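Local structure of wsv230 (Shrimp white spot syndrome virus, 2GJ2) at residues R22-E25 against V26-F30. The protein is a nonstructural viral protein with a ferredoxin fold that binds metal ions, seen here as cadmium, and whose precise role remains uncertain. Sequence-based numbering, arbitrary orientation.
Sequences RYEE and VMKTF
Helix 23-27, the first and shorter helix of this ferredoxin fold, has Arg-22 at its N-cap, and side chains three and four residues apart meet along it and just past its C-terminal end. There Lys-28 forms a salt bridge with Glu-24, NZ lying 2.9 Å from Glu-24 OE2. The hydrogen bond within it is weak, and NZ lies almost as near the aliphatic Glu-24 CG, at 3.0 Å. Glu-24 runs out extended, whereas Lys-28 bends at chi2 (135°) and chi3 (61°), which carries its ammonium back to the carboxylate. Beneath them, Lys-28 N donates to Glu-24 O (3.3 Å) and Met-27 N to Tyr-23 O (3.1 Å), the i to i+4 pattern of an alpha-helix. Arg-22 crosses Val-26, whose CG1 lies over one face of the Arg-22 guanidinium, 3.2 Å from Arg-22 NE; that NE makes a longer salt bridge to Glu-25 OE1 (3.6 Å). Tyr-23, whose OH hydrogen-bonds Asp-71 OD2, and Met-27, packed on Leu-15 of strand 13-16 and Leu-65 of helix 62-69, are buried, as is Val-26. The helix runs into a type I turn, Met-27 to Phe-30, closed by Phe-30 N to Met-27 O (3.1 Å); Thr-29 OG1 donates back to Val-26 O at 3.0 Å, the hydroxyl oxygen sitting 24° out of the Val-26 carbonyl plane.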
ATOM      1  N   ARG A  22      11.170  14.195   8.941  1.00 50.64           N
ATOM      2  CA  ARG A  22      11.964  13.086   8.431  1.00 51.69           C
ATOM      3  C   ARG A  22      11.223  11.735   8.486  1.00 50.89           C
ATOM      4  O   ARG A  22      11.847  10.674   8.314  1.00 50.05           O
ATOM      5  CB  ARG A  22      13.267  13.003   9.235  1.00104.93           C
ATOM      6  CG  ARG A  22      14.276  12.000   8.702  1.00111.66           C
ATOM      7  CD  ARG A  22      15.492  11.856   9.615  1.00115.27           C
ATOM      8  NE  ARG A  22      16.450  10.891   9.080  1.00117.61           N
ATOM      9  CZ  ARG A  22      17.556  10.502   9.704  1.00119.06           C
ATOM     10  NH1 ARG A  22      17.856  10.992  10.898  1.00119.62           N
ATOM     11  NH2 ARG A  22      18.361   9.618   9.130  1.00119.65           N
ATOM     12  N   TYR A  23       9.905  11.763   8.715  1.00 46.46           N
ATOM     13  CA  TYR A  23       9.121  10.521   8.805  1.00 45.93           C
ATOM     14  C   TYR A  23       9.215   9.760   7.507  1.00 46.36           C
ATOM     15  O   TYR A  23       9.437   8.542   7.495  1.00 45.03           O
ATOM     16  CB  TYR A  23       7.649  10.812   9.076  1.00 50.13           C
ATOM     17  CG  TYR A  23       7.252  11.045  10.513  1.00 49.95           C
ATOM     18  CD1 TYR A  23       8.140  11.609  11.430  1.00 49.68           C
ATOM     19  CD2 TYR A  23       5.954  10.781  10.933  1.00 49.75           C
ATOM     20  CE1 TYR A  23       7.741  11.907  12.724  1.00 49.92           C
ATOM     21  CE2 TYR A  23       5.543  11.070  12.215  1.00 50.31           C
ATOM     22  CZ  TYR A  23       6.438  11.640  13.115  1.00 49.97           C
ATOM     23  OH  TYR A  23       6.018  11.952  14.393  1.00 47.76           O
ATOM     24  N   GLU A  24       9.040  10.480   6.403  1.00 56.56           N
ATOM     25  CA  GLU A  24       9.107   9.847   5.104  1.00 58.83           C
ATOM     26  C   GLU A  24      10.446   9.167   4.847  1.00 58.65           C
ATOM     27  O   GLU A  24      10.474   7.963   4.582  1.00 59.04           O
ATOM     28  CB  GLU A  24       8.822  10.838   3.983  1.00 67.60           C
ATOM     29  CG  GLU A  24       9.152  10.234   2.639  1.00 71.29           C
ATOM     30  CD  GLU A  24       8.670  11.052   1.479  1.00 73.61           C
ATOM     31  OE1 GLU A  24       8.840  12.295   1.508  1.00 74.65           O
ATOM     32  OE2 GLU A  24       8.134  10.438   0.534  1.00 73.93           O
ATOM     33  N   GLU A  25      11.557   9.900   4.931  1.00 57.13           N
ATOM     34  CA  GLU A  25      12.825   9.236   4.653  1.00 57.18           C
ATOM     35  C   GLU A  25      13.263   8.173   5.665  1.00 55.16           C
ATOM     36  O   GLU A  25      13.905   7.191   5.275  1.00 55.85           O
ATOM     37  CB  GLU A  25      13.954  10.246   4.390  1.00 89.97           C
ATOM     38  CG  GLU A  25      14.466  11.056   5.555  1.00 94.61           C
ATOM     39  CD  GLU A  25      15.914  11.501   5.339  1.00 97.80           C
ATOM     40  OE1 GLU A  25      16.830  10.668   5.541  1.00 99.53           O
ATOM     41  OE2 GLU A  25      16.140  12.672   4.953  1.00 98.53           O
ATOM     42  N   VAL A  26      12.918   8.318   6.944  1.00 52.64           N
ATOM     43  CA  VAL A  26      13.323   7.281   7.897  1.00 51.47           C
ATOM     44  C   VAL A  26      12.535   5.983   7.681  1.00 49.95           C
ATOM     45  O   VAL A  26      13.082   4.884   7.842  1.00 48.72           O
ATOM     46  CB  VAL A  26      13.146   7.704   9.383  1.00 54.61           C
ATOM     47  CG1 VAL A  26      14.185   8.725   9.780  1.00 55.20           C
ATOM     48  CG2 VAL A  26      11.797   8.280   9.587  1.00 56.95           C
ATOM     49  N   MET A  27      11.259   6.088   7.309  1.00 46.68           N
ATOM     50  CA  MET A  27      10.489   4.868   7.122  1.00 46.12           C
ATOM     51  C   MET A  27      10.922   4.115   5.881  1.00 47.32           C
ATOM     52  O   MET A  27      10.923   2.886   5.874  1.00 47.00           O
ATOM     53  CB  MET A  27       8.996   5.158   7.074  1.00 48.32           C
ATOM     54  CG  MET A  27       8.446   5.586   8.414  1.00 46.28           C
ATOM     55  SD  MET A  27       8.977   4.538   9.808  1.00 44.27           S
ATOM     56  CE  MET A  27       8.541   2.919   9.233  1.00 43.35           C
ATOM     57  N   LYS A  28      11.339   4.839   4.850  1.00 61.03           N
ATOM     58  CA  LYS A  28      11.778   4.185   3.619  1.00 63.13           C
ATOM     59  C   LYS A  28      13.130   3.467   3.708  1.00 62.86           C
ATOM     60  O   LYS A  28      13.636   2.980   2.708  1.00 63.01           O
ATOM     61  CB  LYS A  28      11.786   5.186   2.462  1.00 59.53           C
ATOM     62  CG  LYS A  28      10.433   5.294   1.784  1.00 61.04           C
ATOM     63  CD  LYS A  28      10.036   6.740   1.533  1.00 63.02           C
ATOM     64  CE  LYS A  28      11.017   7.442   0.621  1.00 63.61           C
ATOM     65  NZ  LYS A  28      10.570   8.838   0.377  1.00 66.83           N
ATOM     66  N   THR A  29      13.720   3.390   4.895  1.00 54.42           N
ATOM     67  CA  THR A  29      14.987   2.687   5.007  1.00 55.10           C
ATOM     68  C   THR A  29      14.710   1.301   5.566  1.00 56.07           C
ATOM     69  O   THR A  29      15.612   0.488   5.708  1.00 57.22           O
ATOM     70  CB  THR A  29      16.010   3.421   5.915  1.00 50.32           C
ATOM     71  OG1 THR A  29      15.603   3.319   7.280  1.00 51.03           O
ATOM     72  CG2 THR A  29      16.107   4.898   5.540  1.00 50.50           C
ATOM     73  N   PHE A  30      13.457   1.024   5.896  1.00 66.44           N
ATOM     74  CA  PHE A  30      13.138  -0.300   6.399  1.00 66.19           C
ATOM     75  C   PHE A  30      12.755  -1.167   5.207  1.00 66.13           C
ATOM     76  O   PHE A  30      12.043  -0.727   4.303  1.00 65.97           O
ATOM     77  CB  PHE A  30      12.001  -0.243   7.423  1.00 52.48           C
ATOM     78  CG  PHE A  30      12.398   0.374   8.745  1.00 51.58           C
ATOM     79  CD1 PHE A  30      12.327   1.751   8.941  1.00 51.73           C
ATOM     80  CD2 PHE A  30      12.824  -0.428   9.799  1.00 50.96           C
ATOM     81  CE1 PHE A  30      12.672   2.315  10.172  1.00 51.26           C
ATOM     82  CE2 PHE A  30      13.171   0.125  11.025  1.00 50.01           C
ATOM     83  CZ  PHE A  30      13.094   1.499  11.212  1.00 50.34           C
TER